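PDB 2VKW: neural CELL adhesion molecule 1,140 KDA isoform from Homo sapiens, which acts as a cell adhesion receptor of neural cells, represented here by its two tandem fibronectin type III domains. Local coordinates for residues A[140-145]-A[157-162]; A[111-116]-A[189-194]; A[147-152]-A[176-181]. All coordinates share one frame; numbering follows the deposited sequence.

Interaction 1: A[140-145]-A[157-162]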
loop_
_atom_site.group_PDB
_atom_site.type_symbol
_atom_site.label_atom_id
_atom_site.label_comp_id
_atom_site.label_asym_id
_atom_site.label_seq_id
_atom_site.Cartn_x
_atom_site.Cartn_y
_atom_site.Cartn_z
ATOM N N ILE A 140 12.448 -11.592 -12.971
ATOM C CA ILE A 140 11.180 -11.152 -13.522
ATOM C C ILE A 140 11.370 -11.143 -15.034
ATOM O O ILE A 140 12.357 -10.602 -15.535
ATOM C CB ILE A 140 10.829 -9.718 -13.062
ATOM C CG1 ILE A 140 10.601 -9.697 -11.547
ATOM C CG2 ILE A 140 9.598 -9.217 -13.816
ATOM C CD1 ILE A 140 10.316 -8.325 -10.981
ATOM N N ARG A 141 10.444 -11.759 -15.757
ATOM C CA ARG A 141 10.536 -11.780 -17.204
ATOM C C ARG A 141 9.693 -10.684 -17.834
ATOM O O ARG A 141 10.091 -10.093 -18.833
ATOM C CB ARG A 141 10.116 -13.139 -17.755
ATOM C CG ARG A 141 11.102 -14.245 -17.449
ATOM C CD ARG A 141 11.148 -15.233 -18.594
ATOM N NE ARG A 141 9.817 -15.745 -18.902
ATOM C CZ ARG A 141 9.545 -16.545 -19.923
ATOM N NH1 ARG A 141 10.514 -16.927 -20.742
ATOM N NH2 ARG A 141 8.304 -16.964 -20.123
ATOM N N HIS A 142 8.538 -10.397 -17.244
ATOM C CA HIS A 142 7.674 -9.361 -17.796
ATOM C C HIS A 142 6.860 -8.579 -16.785
ATOM O O HIS A 142 6.359 -9.135 -15.809
ATOM C CB HIS A 142 6.714 -9.973 -18.819
ATOM C CG HIS A 142 7.397 -10.503 -20.036
ATOM N ND1 HIS A 142 8.052 -9.687 -20.933
ATOM C CD2 HIS A 142 7.551 -11.768 -20.494
ATOM C CE1 HIS A 142 8.580 -10.427 -21.893
ATOM N NE2 HIS A 142 8.291 -11.693 -21.649
ATOM N N TYR A 143 6.742 -7.278 -17.026
ATOM C CA TYR A 143 5.935 -6.417 -16.185
ATOM C C TYR A 143 4.688 -6.151 -17.010
ATOM O O TYR A 143 4.781 -5.800 -18.182
ATOM C CB TYR A 143 6.641 -5.096 -15.906
ATOM C CG TYR A 143 7.697 -5.170 -14.843
ATOM C CD1 TYR A 143 7.353 -5.344 -13.508
ATOM C CD2 TYR A 143 9.045 -5.033 -15.168
ATOM C CE1 TYR A 143 8.322 -5.374 -12.517
ATOM C CE2 TYR A 143 10.028 -5.063 -14.183
ATOM C CZ TYR A 143 9.660 -5.229 -12.858
ATOM O OH TYR A 143 10.625 -5.223 -11.870
ATOM N N LEU A 144 3.525 -6.351 -16.408
ATOM C CA LEU A 144 2.268 -6.117 -17.096
ATOM C C LEU A 144 1.679 -4.860 -16.486
ATOM O O LEU A 144 1.623 -4.726 -15.262
ATOM C CB LEU A 144 1.325 -7.308 -16.900
ATOM C CG LEU A 144 1.850 -8.653 -17.423
ATOM C CD1 LEU A 144 0.910 -9.781 -17.010
ATOM C CD2 LEU A 144 1.979 -8.595 -18.942
ATOM N N VAL A 145 1.248 -3.942 -17.341
ATOM C CA VAL A 145 0.685 -2.675 -16.899
ATOM C C VAL A 145 -0.739 -2.433 -17.401
ATOM O O VAL A 145 -0.991 -2.432 -18.609
ATOM C CB VAL A 145 1.579 -1.494 -17.360
ATOM C CG1 VAL A 145 0.977 -0.172 -16.913
ATOM C CG2 VAL A 145 2.989 -1.652 -16.789
ATOM N N GLU A 157 -3.814 -3.967 -22.078
ATOM C CA GLU A 157 -2.680 -4.280 -21.218
ATOM C C GLU A 157 -1.369 -4.044 -21.967
ATOM O O GLU A 157 -1.232 -4.419 -23.136
ATOM C CB GLU A 157 -2.746 -5.742 -20.761
ATOM C CG GLU A 157 -1.633 -6.148 -19.794
ATOM C CD GLU A 157 -1.705 -7.615 -19.384
ATOM O OE1 GLU A 157 -1.503 -8.487 -20.255
ATOM O OE2 GLU A 157 -1.963 -7.897 -18.193
ATOM N N ILE A 158 -0.415 -3.413 -21.288
ATOM C CA ILE A 158 0.896 -3.132 -21.865
ATOM C C ILE A 158 1.911 -4.078 -21.246
ATOM O O ILE A 158 2.186 -3.994 -20.052
ATOM C CB ILE A 158 1.370 -1.705 -21.549
ATOM C CG1 ILE A 158 0.368 -0.684 -22.077
ATOM C CG2 ILE A 158 2.745 -1.466 -22.157
ATOM C CD1 ILE A 158 0.716 0.736 -21.694
ATOM N N ARG A 159 2.464 -4.982 -22.044
ATOM C CA ARG A 159 3.460 -5.904 -21.525
ATOM C C ARG A 159 4.839 -5.339 -21.839
ATOM O O ARG A 159 5.176 -5.128 -23.001
ATOM C CB ARG A 159 3.309 -7.281 -22.164
ATOM C CG ARG A 159 4.075 -8.360 -21.422
ATOM C CD ARG A 159 4.005 -9.702 -22.116
ATOM N NE ARG A 159 4.942 -9.781 -23.231
ATOM C CZ ARG A 159 5.460 -10.918 -23.682
ATOM N NH1 ARG A 159 5.128 -12.072 -23.110
ATOM N NH2 ARG A 159 6.318 -10.903 -24.695
ATOM N N LEU A 160 5.630 -5.085 -20.803
ATOM C CA LEU A 160 6.970 -4.535 -20.986
ATOM C C LEU A 160 7.983 -5.651 -21.227
ATOM O O LEU A 160 7.837 -6.750 -20.701
ATOM C CB LEU A 160 7.369 -3.723 -19.753
ATOM C CG LEU A 160 6.372 -2.616 -19.382
ATOM C CD1 LEU A 160 6.654 -2.112 -17.979
ATOM C CD2 LEU A 160 6.448 -1.482 -20.397
ATOM N N PRO A 161 9.017 -5.387 -22.044
ATOM C CA PRO A 161 10.038 -6.402 -22.330
ATOM C C PRO A 161 10.927 -6.641 -21.117
ATOM O O PRO A 161 11.178 -5.725 -20.334
ATOM C CB PRO A 161 10.824 -5.790 -23.495
ATOM C CG PRO A 161 9.835 -4.864 -24.144
ATOM C CD PRO A 161 9.170 -4.232 -22.942
ATOM N N SER A 162 11.402 -7.872 -20.962
ATOM C CA SER A 162 12.269 -8.206 -19.842
ATOM C C SER A 162 13.415 -7.214 -19.831
ATOM O O SER A 162 13.926 -6.840 -20.885
ATOM C CB SER A 162 12.817 -9.626 -19.996
ATOM O OG SER A 162 13.502 -9.770 -21.228
#

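Interaction 2: A[111-116]-A[189-194]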
loop_
_atom_site.group_PDB
_atom_site.type_symbol
_atom_site.label_atom_id
_atom_site.label_comp_id
_atom_site.label_asym_id
_atom_site.label_seq_id
_atom_site.Cartn_x
_atom_site.Cartn_y
_atom_site.Cartn_z
ATOM N N SER A 111 6.898 -10.682 -5.642
ATOM C CA SER A 111 6.037 -9.933 -4.743
ATOM C C SER A 111 5.650 -8.708 -5.575
ATOM O O SER A 111 6.292 -8.435 -6.597
ATOM C CB SER A 111 6.800 -9.517 -3.480
ATOM O OG SER A 111 7.715 -8.472 -3.752
ATOM N N ALA A 112 4.600 -7.999 -5.161
ATOM C CA ALA A 112 4.135 -6.820 -5.882
ATOM C C ALA A 112 5.254 -5.797 -6.034
ATOM O O ALA A 112 5.945 -5.476 -5.073
ATOM C CB ALA A 112 2.942 -6.187 -5.157
ATOM N N PRO A 113 5.452 -5.279 -7.251
ATOM C CA PRO A 113 6.502 -4.291 -7.483
ATOM C C PRO A 113 6.267 -2.952 -6.781
ATOM O O PRO A 113 5.151 -2.628 -6.366
ATOM C CB PRO A 113 6.526 -4.164 -9.006
ATOM C CG PRO A 113 5.128 -4.503 -9.397
ATOM C CD PRO A 113 4.821 -5.678 -8.520
ATOM N N LYS A 114 7.344 -2.189 -6.641
ATOM C CA LYS A 114 7.297 -0.887 -5.999
ATOM C C LYS A 114 7.209 0.127 -7.133
ATOM O O LYS A 114 7.978 0.057 -8.095
ATOM C CB LYS A 114 8.572 -0.684 -5.171
ATOM C CG LYS A 114 8.463 0.361 -4.078
ATOM C CD LYS A 114 9.561 0.161 -3.033
ATOM C CE LYS A 114 9.399 1.128 -1.859
ATOM N NZ LYS A 114 10.303 0.791 -0.715
ATOM N N LEU A 115 6.276 1.067 -7.021
ATOM C CA LEU A 115 6.081 2.058 -8.071
ATOM C C LEU A 115 6.495 3.484 -7.712
ATOM O O LEU A 115 6.060 4.045 -6.706
ATOM C CB LEU A 115 4.619 2.035 -8.510
ATOM C CG LEU A 115 4.165 0.655 -8.985
ATOM C CD1 LEU A 115 2.673 0.665 -9.239
ATOM C CD2 LEU A 115 4.938 0.275 -10.252
ATOM N N GLU A 116 7.330 4.071 -8.562
ATOM C CA GLU A 116 7.810 5.424 -8.346
ATOM C C GLU A 116 7.525 6.281 -9.572
ATOM O O GLU A 116 8.247 6.213 -10.562
ATOM C CB GLU A 116 9.312 5.403 -8.073
ATOM C CG GLU A 116 9.869 6.737 -7.627
ATOM C CD GLU A 116 11.377 6.715 -7.518
ATOM O OE1 GLU A 116 12.043 7.217 -8.445
ATOM O OE2 GLU A 116 11.894 6.181 -6.511
ATOM N N GLY A 189 4.900 -17.488 -12.132
ATOM C CA GLY A 189 3.614 -16.831 -12.218
ATOM C C GLY A 189 3.586 -15.343 -11.949
ATOM O O GLY A 189 4.625 -14.707 -11.752
ATOM N N LYS A 190 2.372 -14.798 -11.930
ATOM C CA LYS A 190 2.160 -13.377 -11.716
ATOM C C LYS A 190 2.020 -12.986 -10.257
ATOM O O LYS A 190 1.414 -13.692 -9.452
ATOM C CB LYS A 190 0.919 -12.909 -12.496
ATOM C CG LYS A 190 0.966 -13.288 -13.970
ATOM C CD LYS A 190 0.190 -12.324 -14.859
ATOM C CE LYS A 190 -1.306 -12.527 -14.794
ATOM N NZ LYS A 190 -1.983 -11.580 -15.731
ATOM N N SER A 191 2.604 -11.847 -9.926
ATOM C CA SER A 191 2.548 -11.301 -8.580
ATOM C C SER A 191 1.177 -10.668 -8.413
ATOM O O SER A 191 0.429 -10.527 -9.384
ATOM C CB SER A 191 3.594 -10.198 -8.434
ATOM O OG SER A 191 3.253 -9.089 -9.264
ATOM N N LYS A 192 0.840 -10.283 -7.186
ATOM C CA LYS A 192 -0.429 -9.603 -6.981
ATOM C C LYS A 192 -0.106 -8.219 -7.536
ATOM O O LYS A 192 1.061 -7.837 -7.591
ATOM C CB LYS A 192 -0.819 -9.562 -5.495
ATOM C CG LYS A 192 0.143 -8.848 -4.570
ATOM C CD LYS A 192 -0.368 -8.926 -3.127
ATOM C CE LYS A 192 0.581 -8.245 -2.140
ATOM N NZ LYS A 192 0.031 -8.261 -0.745
ATOM N N ALA A 193 -1.120 -7.478 -7.963
ATOM C CA ALA A 193 -0.894 -6.166 -8.563
ATOM C C ALA A 193 -0.548 -5.015 -7.622
ATOM O O ALA A 193 -1.148 -4.848 -6.567
ATOM C CB ALA A 193 -2.100 -5.779 -9.419
ATOM N N ALA A 194 0.448 -4.236 -8.019
ATOM C CA ALA A 194 0.858 -3.058 -7.272
ATOM C C ALA A 194 0.083 -1.956 -7.975
ATOM O O ALA A 194 -0.246 -2.089 -9.156
ATOM C CB ALA A 194 2.347 -2.818 -7.423
#

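Interaction 3: A[147-152]-A[176-181]. With SO4 (sulfate ion), chain D.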
loop_
_atom_site.group_PDB
_atom_site.type_symbol
_atom_site.label_atom_id
_atom_site.label_comp_id
_atom_site.label_asym_id
_atom_site.label_seq_id
_atom_site.Cartn_x
_atom_site.Cartn_y
_atom_site.Cartn_z
ATOM N N TYR A 147 -3.920 0.309 -17.009
ATOM C CA TYR A 147 -4.203 1.663 -16.564
ATOM C C TYR A 147 -5.433 2.211 -17.271
ATOM O O TYR A 147 -5.796 1.738 -18.342
ATOM C CB TYR A 147 -2.990 2.560 -16.820
ATOM C CG TYR A 147 -2.852 3.059 -18.242
ATOM C CD1 TYR A 147 -3.242 4.351 -18.585
ATOM C CD2 TYR A 147 -2.320 2.246 -19.242
ATOM C CE1 TYR A 147 -3.104 4.827 -19.883
ATOM C CE2 TYR A 147 -2.179 2.714 -20.554
ATOM C CZ TYR A 147 -2.573 4.009 -20.863
ATOM O OH TYR A 147 -2.430 4.487 -22.152
ATOM N N ARG A 148 -6.059 3.219 -16.666
ATOM C CA ARG A 148 -7.273 3.829 -17.202
ATOM C C ARG A 148 -7.535 5.139 -16.459
ATOM O O ARG A 148 -7.034 5.345 -15.351
ATOM C CB ARG A 148 -8.462 2.924 -16.908
ATOM C CG ARG A 148 -8.826 3.023 -15.419
ATOM C CD ARG A 148 -9.748 1.954 -14.885
ATOM N NE ARG A 148 -11.156 2.232 -15.104
ATOM C CZ ARG A 148 -12.103 2.029 -14.195
ATOM N NH1 ARG A 148 -11.787 1.554 -12.999
ATOM N NH2 ARG A 148 -13.368 2.291 -14.490
ATOM N N ALA A 149 -8.333 6.010 -17.068
ATOM C CA ALA A 149 -8.741 7.253 -16.429
ATOM C C ALA A 149 -9.968 6.759 -15.674
ATOM O O ALA A 149 -10.748 5.994 -16.229
ATOM C CB ALA A 149 -9.154 8.282 -17.471
ATOM N N LEU A 150 -10.142 7.164 -14.423
ATOM C CA LEU A 150 -11.291 6.694 -13.653
ATOM C C LEU A 150 -12.620 6.896 -14.387
ATOM O O LEU A 150 -13.582 6.160 -14.157
ATOM C CB LEU A 150 -11.337 7.387 -12.294
ATOM C CG LEU A 150 -10.097 7.235 -11.411
ATOM C CD1 LEU A 150 -10.440 7.738 -10.009
ATOM C CD2 LEU A 150 -9.652 5.774 -11.352
ATOM N N SER A 151 -12.663 7.880 -15.279
ATOM C CA SER A 151 -13.870 8.173 -16.045
ATOM C C SER A 151 -14.036 7.329 -17.301
ATOM O O SER A 151 -15.088 7.375 -17.939
ATOM C CB SER A 151 -13.898 9.651 -16.453
ATOM O OG SER A 151 -14.283 10.478 -15.367
ATOM N N SER A 152 -13.016 6.559 -17.664
ATOM C CA SER A 152 -13.105 5.767 -18.887
ATOM C C SER A 152 -12.938 4.262 -18.769
ATOM O O SER A 152 -12.862 3.697 -17.681
ATOM C CB SER A 152 -12.090 6.281 -19.909
ATOM O OG SER A 152 -12.295 7.649 -20.176
ATOM N N ALA A 176 -7.801 14.819 -15.208
ATOM C CA ALA A 176 -8.361 13.494 -15.007
ATOM C C ALA A 176 -7.560 12.654 -14.021
ATOM O O ALA A 176 -6.334 12.787 -13.924
ATOM C CB ALA A 176 -8.445 12.774 -16.341
ATOM N N GLU A 177 -8.256 11.781 -13.298
ATOM C CA GLU A 177 -7.595 10.913 -12.338
ATOM C C GLU A 177 -7.325 9.565 -12.987
ATOM O O GLU A 177 -8.198 9.003 -13.641
ATOM C CB GLU A 177 -8.464 10.721 -11.102
ATOM C CG GLU A 177 -8.851 12.010 -10.427
ATOM C CD GLU A 177 -9.649 11.772 -9.170
ATOM O OE1 GLU A 177 -9.068 11.262 -8.184
ATOM O OE2 GLU A 177 -10.857 12.085 -9.174
ATOM N N TYR A 178 -6.116 9.050 -12.804
ATOM C CA TYR A 178 -5.733 7.769 -13.382
ATOM C C TYR A 178 -5.318 6.720 -12.354
ATOM O O TYR A 178 -4.677 7.040 -11.354
ATOM C CB TYR A 178 -4.555 7.952 -14.347
ATOM C CG TYR A 178 -4.903 8.473 -15.721
ATOM C CD1 TYR A 178 -5.078 9.834 -15.953
ATOM C CD2 TYR A 178 -5.051 7.597 -16.795
ATOM C CE1 TYR A 178 -5.392 10.308 -17.226
ATOM C CE2 TYR A 178 -5.364 8.058 -18.065
ATOM C CZ TYR A 178 -5.535 9.411 -18.274
ATOM O OH TYR A 178 -5.860 9.859 -19.526
ATOM N N GLU A 179 -5.692 5.467 -12.588
ATOM C CA GLU A 179 -5.241 4.407 -11.698
ATOM C C GLU A 179 -4.362 3.486 -12.539
ATOM O O GLU A 179 -4.653 3.219 -13.705
ATOM C CB GLU A 179 -6.405 3.644 -11.033
ATOM C CG GLU A 179 -7.450 3.033 -11.939
ATOM C CD GLU A 179 -8.453 2.173 -11.159
ATOM O OE1 GLU A 179 -9.475 1.752 -11.743
ATOM O OE2 GLU A 179 -8.214 1.912 -9.961
ATOM N N VAL A 180 -3.259 3.043 -11.952
ATOM C CA VAL A 180 -2.317 2.179 -12.651
ATOM C C VAL A 180 -2.031 0.924 -11.836
ATOM O O VAL A 180 -1.734 1.011 -10.641
ATOM C CB VAL A 180 -0.972 2.918 -12.897
ATOM C CG1 VAL A 180 0.010 2.001 -13.616
ATOM C CG2 VAL A 180 -1.206 4.182 -13.704
ATOM N N TYR A 181 -2.123 -0.237 -12.486
ATOM C CA TYR A 181 -1.841 -1.521 -11.845
ATOM C C TYR A 181 -0.673 -2.214 -12.547
ATOM O O TYR A 181 -0.673 -2.402 -13.766
ATOM C CB TYR A 181 -3.074 -2.436 -11.867
ATOM C CG TYR A 181 -4.182 -1.967 -10.953
ATOM C CD1 TYR A 181 -4.929 -0.833 -11.263
ATOM C CD2 TYR A 181 -4.446 -2.622 -9.746
ATOM C CE1 TYR A 181 -5.911 -0.355 -10.400
ATOM C CE2 TYR A 181 -5.431 -2.146 -8.868
ATOM C CZ TYR A 181 -6.157 -1.009 -9.210
ATOM O OH TYR A 181 -7.135 -0.518 -8.375
HETATM S S SO4 D . -16.365 2.523 -12.531
HETATM O O1 SO4 D . -17.188 3.702 -12.200
HETATM O O2 SO4 D . -17.191 1.299 -12.481
HETATM O O3 SO4 D . -15.257 2.408 -11.573
HETATM O O4 SO4 D . -15.822 2.701 -13.889
#

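Interaction 1: A[140-145]-A[157-162]
Residues 142-145 and 158-160 pair as antiparallel strands at one margin of the four-stranded sheet of the second fibronectin type III domain, forming the C-C' hairpin of that fold. The ladder is regular where Val145 faces Ile158: Val145 N reaches Ile158 O at 2.9 Å, and Ile158 N reaches Val145 O at 2.9 Å. Further along, Leu160 N gives an almost straight bond to Tyr143 O (2.8 Å). The carbonyl of Leu160 is then taken by a side chain, with His142 ND1 donating to Leu160 O at 3.0 Å and 168°. The oxygen lies in the imidazole plane, so this bond helps fix the rotation of the ring.

With its edge held, the ring offers a face to Arg159, whose guanidinium lies flat on it, the planes 13° apart and the group centres 3.7 Å. Arg159 starts out with CG anti to the backbone N (chi1 -166°) and bends at chi3, which folds its tip back over the imidazole. Its aliphatic part serves a second purpose: Arg159 CG packs tightly on Leu144 CD2, at 3.3 Å. A long, flexible arginine suits this outer face because it can be apolar near the strand and charged at its end. The carboxylate of Glu157 lies along Leu144, with OE2 against CB and CD1 and OE1 near CD2.

The inward face is largely apolar, as suits a sandwich interior: Leu160 CD1 meets Tyr143 CB at 3.6 Å and Val145 CG2 at 3.9 Å. Leu130 of strand 126-131, in the facing sheet, touches both Tyr143 and Leu160. On the flank away from 158-160, strand 177-186 continues the sheet, and there Arg141 and His142 both face Glu185 in a classic beta bulge.

Interaction 2: A[111-116]-A[189-194]
Ala112 and Ala194 bring the two backbones together, their CA atoms 5.2 Å apart, in segments that run in roughly the same direction (27° between 111-115 and 191-194) with no hydrogen bond from one to the other. Small side chains make this close approach possible. The methyl of Ala194 is the hub: Ala194 CB meets Pro113 CG at 3.8 Å and Ala112 CB at 4.1 Å, and its 3.0 Å approach to Pro113 O is a short contact that is perhaps strained. Leu115 reaches the same methyl with one branch, its CD1 standing 3.9 Å from Ala194 CB, and also packs on Val128, Leu130 and Val182.

In the fibronectin type III sandwich the segments belong to the start of the A strand and the irregular first part of the G strand, outermost members of different sheets, and their meeting closes one side of the sandwich. Pro113 suits the approach to strand 114-119: it has no N-H to be paired, and its compact, puckered ring packs between Ala194 and Tyr143.

Toward the other end, Ala112 CB sits over the backbone of Lys192, 3.5 Å from Lys192 O. Lys192 CG comes alongside the same methyl at 3.9 Å, and from there the chain runs out extended, keeping its ammonium clear of the apolar patch. Ser191 lays its CB against Ser111 O, at 3.7 Å. Its hydroxyl, buried here, accepts a hydrogen bond from Ala184 N in strand 177-186.

Interaction 3: A[147-152]-A[176-181]
Arg148 and Glu179 face each other as a hydrogen-bonded pair of antiparallel strands, the C and F strands of the fibronectin type III sandwich. Their backbones exchange two bonds, and their side chains run side by side to a salt bridge of 2.6 Å between Arg148 NH1 and Glu179 OE1. Both CG atoms sit between the backbone N and the carbonyl carbon (chi1 74° and 55°), which sends the two charged ends the same way. The planes of guanidinium and carboxylate are turned 36° apart.

The inward face is apolar and aromatic. Ala149 CB lies over a face of the Tyr178 ring, 4.0 Å from its centroid; a methyl is small enough to let the ring lie down there. Tyr147 CB packs on Val180 CG2.

Leu150 N bonds to Glu177 O at 2.8 Å where the type I turn 149-152 begins, and Leu150 CD2 shields the aliphatic part of Glu179. Farther out, Asp173 N bonds the hydroxyl of Tyr178, while Trp154 touches both Arg148 and Glu179. A sulfate, probably from the crystallisation liquor and shared with Lys41 of the second subunit, is weakly bonded to Arg148, its O4 2.6 Å from Arg148 NH2.

From the N terminus of the second domain, interaction 2 opens first, at 111-116, and closes last, at 189-194, so its loop encloses the other two. Interaction 1 opens at 140-145 and interaction 3 at 147-152, on the same strand 142-149; interaction 1 closes at 157-162 and interaction 3 only at 176-181, so these two cross. Together they join three successive strands of one sheet, 158-160, 142-149 and 177-186, while interaction 2 ties its last strand, 189-199, to the edge of the facing sheet. The contacts also touch: Val145 meets Val180, Leu144 meets Lys190, and Ala193 meets Tyr181.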